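Local coordinates for protein heme oxygenase 1 (Synechocystis sp., PDB 1WE1) that binds heme and probably opens its ring with oxygen and reducing electrons, giving biliverdin, carbon monoxide and iron toward the photosynthetic antenna pigments, at residues Y47-A52 with Q103-R108; S99-A104 with M200-E205. All blocks are in the same frame, centred on the assembly; numbering follows the deposited sequence.

Interaction 1: residues Y47-A52 with Q103-R108; sequences YFVYSA and QAYVDR
Beside the meeting of Phe48 with Val106, one carbonyl is doubly gripped: Tyr47 O accepts from Ser51 OG at 2.8 Å and from Ser51 N at 3.1 Å, the two donors arriving from opposite faces of its plane. No hydrogen bond crosses between the helices, and their contact illustrates apolar packing carried by a few branched and flat groups. Val49 turns both methyls to Tyr105. CG1, anti to the backbone N (chi1 178°), stands 3.7 Å from the ring centroid and 15° off its normal, a CH-pi contact over the face, while CG2 lies by the root of the ring, 3.7 Å from Tyr105 CG. Val106 CG2 settles 3.6 Å from Phe48 O and also meets Phe48 CB, whereas its CG1 faces Ala52 CB. Tyr105 OH is hydrogen-bonded to Asn199 ND2; an alanine here would probably leave Val49 CG1 without its aromatic surface and Asn199 without that phenol partner. Segments 47-52 and 103-108, on helices 36-59 and 100-115, run nearly parallel, their axes 8.9 Å apart at 6°. Ile98 packs on Phe48 and Val106, while Met198 and Met202 of helix 182-205 and His123 and Arg127 of helix 120-146 pack against Tyr105.

Interaction 2: residues S99-A104 with M200-E205; sequences SAAGQA and MKMFNE. With HEM (protoporphyrin IX containing Fe), chain H.
The carboxylate of Glu205 is the flat group that spans to Ser99 and Ala101: Ala101 N reaches OE1 on its syn side, 28° out of the plane, and Ser99 OG approaches OE2. The ring of Phe203, the other flat group, is turned to the heme, where its CE2 lies 3.7 Å from vinyl carbon CBB of HEM in an oblique approach. The bond from Ala101 N to Glu205 OE1 is 2.8 Å with an N-H...O angle of 155°; that from Ser99 OG to OE2 is modelled at 2.4 Å, a length too short to be taken literally. Glu205 gets there with an extended chain beyond CG (chi2 -180°). Ser99 is the N-cap of helix 100-115, its OG accepting from Gly102 N at 3.2 Å. Next to these polar bonds, Ala101 CB packs 4.0 Å from both Lys201 CG and Met202 CG, and Met202 SD lies 4.0 Å from Gly102 CA. The two helical segments run nearly antiparallel, and residues 201-205 lie against the first turn of helix 100-115. An acidic group that accepts from a first-turn amide N-H, at a helix N terminus, would probably be stabilised in its ionised form, making this a case of helix capping reinforced by a side chain distant in sequence.

How the interactions relate
From the N terminus, the chain passes through helix 36-59 and, after 50 residues that include helix 77-88, returns to close interaction 1 on helix 100-115. From the start of that same helix another 95 residues, largely helical, lead through helices 120-146 and 164-176 before interaction 2 closes with 200-205. The two loops are neither nested nor separate: they follow each other and overlap at Gln103 and Ala104. Helix 100-115 packs nearly parallel to helix 36-59 and nearly antiparallel to helix 182-205. The contacts also meet directly, Tyr105 CD2 lying 3.5 Å from Met202 CE, so all three helices join in one packed group of the all-helical heme oxygenase fold.

Interaction 1: residues Y47-A52 with Q103-R108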
loop_
_atom_site.group_PDB
_atom_site.type_symbol
_atom_site.label_atom_id
_atom_site.label_comp_id
_atom_site.label_asym_id
_atom_site.label_seq_id
_atom_site.Cartn_x
_atom_site.Cartn_y
_atom_site.Cartn_z
ATOM N N TYR A 47 3.711 -3.801 6.295
ATOM C CA TYR A 47 3.162 -4.518 7.430
ATOM C C TYR A 47 2.878 -3.544 8.585
ATOM O O TYR A 47 1.813 -3.595 9.191
ATOM C CB TYR A 47 4.148 -5.598 7.883
ATOM C CG TYR A 47 3.799 -6.211 9.212
ATOM C CD1 TYR A 47 2.673 -7.013 9.358
ATOM C CD2 TYR A 47 4.566 -5.945 10.339
ATOM C CE1 TYR A 47 2.322 -7.529 10.599
ATOM C CE2 TYR A 47 4.221 -6.457 11.584
ATOM C CZ TYR A 47 3.103 -7.243 11.709
ATOM O OH TYR A 47 2.756 -7.735 12.954
ATOM N N PHE A 48 3.825 -2.656 8.888
ATOM C CA PHE A 48 3.637 -1.697 9.979
ATOM C C PHE A 48 2.649 -0.589 9.624
ATOM O O PHE A 48 1.865 -0.152 10.464
ATOM C CB PHE A 48 4.975 -1.073 10.388
ATOM C CG PHE A 48 5.975 -2.078 10.894
ATOM C CD1 PHE A 48 7.010 -2.525 10.078
ATOM C CD2 PHE A 48 5.853 -2.612 12.178
ATOM C CE1 PHE A 48 7.907 -3.490 10.530
ATOM C CE2 PHE A 48 6.745 -3.582 12.643
ATOM C CZ PHE A 48 7.776 -4.024 11.815
ATOM N N VAL A 49 2.681 -0.141 8.377
ATOM C CA VAL A 49 1.777 0.912 7.962
ATOM C C VAL A 49 0.339 0.438 8.027
ATOM O O VAL A 49 -0.519 1.136 8.557
ATOM C CB VAL A 49 2.084 1.378 6.540
ATOM C CG1 VAL A 49 1.072 2.461 6.130
ATOM C CG2 VAL A 49 3.523 1.908 6.465
ATOM N N TYR A 50 0.062 -0.746 7.486
ATOM C CA TYR A 50 -1.302 -1.268 7.523
ATOM C C TYR A 50 -1.734 -1.546 8.941
ATOM O O TYR A 50 -2.889 -1.346 9.282
ATOM C CB TYR A 50 -1.431 -2.533 6.686
ATOM C CG TYR A 50 -1.567 -2.250 5.214
ATOM C CD1 TYR A 50 -2.827 -2.030 4.633
ATOM C CD2 TYR A 50 -0.442 -2.190 4.394
ATOM C CE1 TYR A 50 -2.948 -1.762 3.259
ATOM C CE2 TYR A 50 -0.557 -1.926 3.023
ATOM C CZ TYR A 50 -1.804 -1.717 2.467
ATOM O OH TYR A 50 -1.898 -1.494 1.117
ATOM N N SER A 51 -0.812 -2.002 9.782
ATOM C CA SER A 51 -1.175 -2.268 11.168
ATOM C C SER A 51 -1.700 -0.979 11.777
ATOM O O SER A 51 -2.800 -0.956 12.330
ATOM C CB SER A 51 0.026 -2.768 11.973
ATOM O OG SER A 51 0.405 -4.065 11.553
ATOM N N ALA A 52 -0.909 0.088 11.656
ATOM C CA ALA A 52 -1.264 1.408 12.185
ATOM C C ALA A 52 -2.631 1.871 11.683
ATOM O O ALA A 52 -3.513 2.212 12.463
ATOM C CB ALA A 52 -0.205 2.428 11.789
ATOM N N GLN A 103 8.860 4.345 8.976
ATOM C CA GLN A 103 8.473 4.887 10.275
ATOM C C GLN A 103 7.778 6.230 10.079
ATOM O O GLN A 103 6.780 6.524 10.745
ATOM C CB GLN A 103 9.703 5.051 11.173
ATOM C CG GLN A 103 9.383 5.553 12.578
ATOM C CD GLN A 103 8.483 4.605 13.358
ATOM O OE1 GLN A 103 8.889 3.495 13.716
ATOM N NE2 GLN A 103 7.251 5.040 13.625
ATOM N N ALA A 104 8.305 7.038 9.165
ATOM C CA ALA A 104 7.712 8.336 8.884
ATOM C C ALA A 104 6.279 8.099 8.396
ATOM O O ALA A 104 5.352 8.819 8.768
ATOM C CB ALA A 104 8.528 9.077 7.819
ATOM N N TYR A 105 6.105 7.076 7.567
ATOM C CA TYR A 105 4.792 6.738 7.052
ATOM C C TYR A 105 3.859 6.457 8.236
ATOM O O TYR A 105 2.828 7.107 8.388
ATOM C CB TYR A 105 4.883 5.503 6.152
ATOM C CG TYR A 105 3.744 5.355 5.162
ATOM C CD1 TYR A 105 2.456 5.832 5.451
ATOM C CD2 TYR A 105 3.944 4.707 3.943
ATOM C CE1 TYR A 105 1.399 5.661 4.542
ATOM C CE2 TYR A 105 2.897 4.530 3.031
ATOM C CZ TYR A 105 1.628 5.006 3.339
ATOM O OH TYR A 105 0.598 4.797 2.445
ATOM N N VAL A 106 4.233 5.489 9.069
ATOM C CA VAL A 106 3.445 5.111 10.242
ATOM C C VAL A 106 3.167 6.319 11.117
ATOM O O VAL A 106 2.066 6.467 11.658
ATOM C CB VAL A 106 4.190 4.056 11.115
ATOM C CG1 VAL A 106 3.583 3.987 12.516
ATOM C CG2 VAL A 106 4.127 2.707 10.456
ATOM N N ASP A 107 4.185 7.162 11.269
ATOM C CA ASP A 107 4.084 8.373 12.082
ATOM C C ASP A 107 2.978 9.297 11.575
ATOM O O ASP A 107 2.186 9.812 12.363
ATOM C CB ASP A 107 5.427 9.117 12.094
ATOM C CG ASP A 107 6.454 8.476 13.028
ATOM O OD1 ASP A 107 7.631 8.886 12.983
ATOM O OD2 ASP A 107 6.093 7.574 13.812
ATOM N N ARG A 108 2.920 9.500 10.263
ATOM C CA ARG A 108 1.895 10.356 9.695
ATOM C C ARG A 108 0.489 9.807 9.944
ATOM O O ARG A 108 -0.422 10.558 10.290
ATOM C CB ARG A 108 2.110 10.538 8.192
ATOM C CG ARG A 108 0.920 11.210 7.496
ATOM C CD ARG A 108 0.663 12.600 8.062
ATOM N NE ARG A 108 1.793 13.475 7.787
ATOM C CZ ARG A 108 1.957 14.166 6.660
ATOM N NH1 ARG A 108 3.036 14.924 6.504
ATOM N NH2 ARG A 108 1.030 14.136 5.707
#

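Interaction 2: residues S99-A104 with M200-E205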
loop_
_atom_site.group_PDB
_atom_site.type_symbol
_atom_site.label_atom_id
_atom_site.label_comp_id
_atom_site.label_asym_id
_atom_site.label_seq_id
_atom_site.Cartn_x
_atom_site.Cartn_y
_atom_site.Cartn_z
ATOM N N SER A 99 11.952 0.567 8.226
ATOM C CA SER A 99 12.948 1.559 7.821
ATOM C C SER A 99 12.523 2.973 8.258
ATOM O O SER A 99 11.393 3.182 8.715
ATOM C CB SER A 99 13.118 1.546 6.309
ATOM O OG SER A 99 12.011 2.179 5.704
ATOM N N ALA A 100 13.420 3.947 8.103
ATOM C CA ALA A 100 13.101 5.323 8.484
ATOM C C ALA A 100 11.902 5.853 7.698
ATOM O O ALA A 100 11.014 6.458 8.277
ATOM C CB ALA A 100 14.312 6.239 8.280
ATOM N N ALA A 101 11.871 5.628 6.389
ATOM C CA ALA A 101 10.749 6.105 5.583
ATOM C C ALA A 101 9.476 5.418 6.045
ATOM O O ALA A 101 8.412 6.042 6.145
ATOM C CB ALA A 101 10.981 5.812 4.123
ATOM N N GLY A 102 9.592 4.127 6.334
ATOM C CA GLY A 102 8.440 3.384 6.792
ATOM C C GLY A 102 7.939 3.935 8.109
ATOM O O GLY A 102 6.738 3.988 8.347
ATOM N N GLN A 103 8.860 4.345 8.976
ATOM C CA GLN A 103 8.473 4.887 10.275
ATOM C C GLN A 103 7.778 6.230 10.079
ATOM O O GLN A 103 6.780 6.524 10.745
ATOM C CB GLN A 103 9.703 5.051 11.173
ATOM C CG GLN A 103 9.383 5.553 12.578
ATOM C CD GLN A 103 8.483 4.605 13.358
ATOM O OE1 GLN A 103 8.889 3.495 13.716
ATOM N NE2 GLN A 103 7.251 5.040 13.625
ATOM N N ALA A 104 8.305 7.038 9.165
ATOM C CA ALA A 104 7.712 8.336 8.884
ATOM C C ALA A 104 6.279 8.099 8.396
ATOM O O ALA A 104 5.352 8.819 8.768
ATOM C CB ALA A 104 8.528 9.077 7.819
ATOM N N MET A 200 6.650 6.213 -2.259
ATOM C CA MET A 200 7.771 6.399 -3.147
ATOM C C MET A 200 9.092 6.479 -2.394
ATOM O O MET A 200 10.118 6.020 -2.893
ATOM C CB MET A 200 7.556 7.648 -3.993
ATOM C CG MET A 200 6.400 7.526 -4.964
ATOM S SD MET A 200 6.492 8.716 -6.314
ATOM C CE MET A 200 5.429 10.046 -5.683
ATOM N N LYS A 201 9.079 7.038 -1.188
ATOM C CA LYS A 201 10.315 7.139 -0.434
ATOM C C LYS A 201 10.769 5.757 0.056
ATOM O O LYS A 201 11.969 5.483 0.144
ATOM C CB LYS A 201 10.165 8.122 0.733
ATOM C CG LYS A 201 11.519 8.557 1.276
ATOM C CD LYS A 201 11.453 9.785 2.165
ATOM C CE LYS A 201 12.859 10.162 2.642
ATOM N NZ LYS A 201 12.925 11.532 3.239
ATOM N N MET A 202 9.815 4.883 0.370
ATOM C CA MET A 202 10.166 3.535 0.800
ATOM C C MET A 202 10.848 2.795 -0.366
ATOM O O MET A 202 11.827 2.068 -0.165
ATOM C CB MET A 202 8.921 2.772 1.253
ATOM C CG MET A 202 8.360 3.258 2.575
ATOM S SD MET A 202 7.013 2.245 3.265
ATOM C CE MET A 202 5.743 2.452 2.005
ATOM N N PHE A 203 10.333 2.996 -1.579
ATOM C CA PHE A 203 10.885 2.355 -2.772
ATOM C C PHE A 203 12.311 2.819 -3.032
ATOM O O PHE A 203 13.199 2.010 -3.318
ATOM C CB PHE A 203 10.057 2.675 -4.017
ATOM C CG PHE A 203 8.633 2.207 -3.957
ATOM C CD1 PHE A 203 8.262 1.121 -3.171
ATOM C CD2 PHE A 203 7.662 2.829 -4.746
ATOM C CE1 PHE A 203 6.939 0.655 -3.172
ATOM C CE2 PHE A 203 6.332 2.378 -4.761
ATOM C CZ PHE A 203 5.967 1.288 -3.974
ATOM N N ASN A 204 12.524 4.129 -2.958
ATOM C CA ASN A 204 13.852 4.690 -3.182
ATOM C C ASN A 204 14.880 4.150 -2.173
ATOM O O ASN A 204 16.056 3.992 -2.507
ATOM C CB ASN A 204 13.799 6.219 -3.124
ATOM C CG ASN A 204 13.188 6.823 -4.370
ATOM O OD1 ASN A 204 13.526 6.431 -5.492
ATOM N ND2 ASN A 204 12.290 7.791 -4.186
ATOM N N GLU A 205 14.428 3.864 -0.951
ATOM C CA GLU A 205 15.299 3.318 0.090
ATOM C C GLU A 205 15.853 1.960 -0.335
ATOM O O GLU A 205 16.885 1.509 0.164
ATOM C CB GLU A 205 14.531 3.111 1.395
ATOM C CG GLU A 205 14.514 4.275 2.339
ATOM C CD GLU A 205 13.734 3.954 3.602
ATOM O OE1 GLU A 205 13.818 4.732 4.577
ATOM O OE2 GLU A 205 13.023 2.923 3.615
HETATM C CHA HEM H . -4.910 2.565 -9.717
HETATM C CHB HEM H . -2.364 3.490 -5.710
HETATM C CHC HEM H . 1.612 2.089 -8.115
HETATM C CHD HEM H . -1.196 -0.156 -11.292
HETATM C C1A HEM H . -4.578 3.084 -8.447
HETATM C C2A HEM H . -5.458 3.825 -7.557
HETATM C C3A HEM H . -4.723 4.129 -6.444
HETATM C C4A HEM H . -3.406 3.503 -6.639
HETATM C CMA HEM H . -5.131 4.913 -5.234
HETATM C CAA HEM H . -6.926 4.132 -7.805
HETATM C CBA HEM H . -7.208 5.279 -8.806
HETATM C CGA HEM H . -8.583 5.562 -9.005
HETATM O O1A HEM H . -9.043 6.595 -8.376
HETATM O O2A HEM H . -9.330 4.873 -9.727
HETATM C C1B HEM H . -1.021 3.221 -6.022
HETATM C C2B HEM H . 0.113 3.527 -5.153
HETATM C C3B HEM H . 1.228 3.080 -5.802
HETATM C C4B HEM H . 0.772 2.578 -7.097
HETATM C CMB HEM H . -0.001 4.183 -3.800
HETATM C CAB HEM H . 2.663 3.027 -5.316
HETATM C CBB HEM H . 3.301 4.418 -5.056
HETATM C C1C HEM H . 1.210 1.279 -9.147
HETATM C C2C HEM H . 2.081 0.458 -9.975
HETATM C C3C HEM H . 1.306 0.033 -10.992
HETATM C C4C HEM H . -0.066 0.315 -10.635
HETATM C CMC HEM H . 3.545 0.184 -9.687
HETATM C CAC HEM H . 1.769 -0.610 -12.302
HETATM C CBC HEM H . 1.834 -2.158 -12.169
HETATM C C1D HEM H . -2.502 0.373 -11.144
HETATM C C2D HEM H . -3.630 0.025 -12.005
HETATM C C3D HEM H . -4.679 0.749 -11.538
HETATM C C4D HEM H . -4.172 1.589 -10.424
HETATM C CMD HEM H . -3.524 -0.935 -13.146
HETATM C CAD HEM H . -6.118 0.780 -11.993
HETATM C CBD HEM H . -6.408 1.970 -13.013
HETATM C CGD HEM H . -7.790 2.187 -13.230
HETATM O O1D HEM H . -8.615 2.162 -12.242
HETATM O O2D HEM H . -8.227 2.412 -14.395
HETATM N NA HEM H . -3.335 2.917 -7.884
HETATM N NB HEM H . -0.609 2.635 -7.198
HETATM N NC HEM H . -0.132 1.143 -9.545
HETATM N ND HEM H . -2.878 1.294 -10.169
HETATM FE FE HEM H . -1.749 2.009 -8.711
HETATM O O HOH W 1 -2.176 0.557 -7.737
#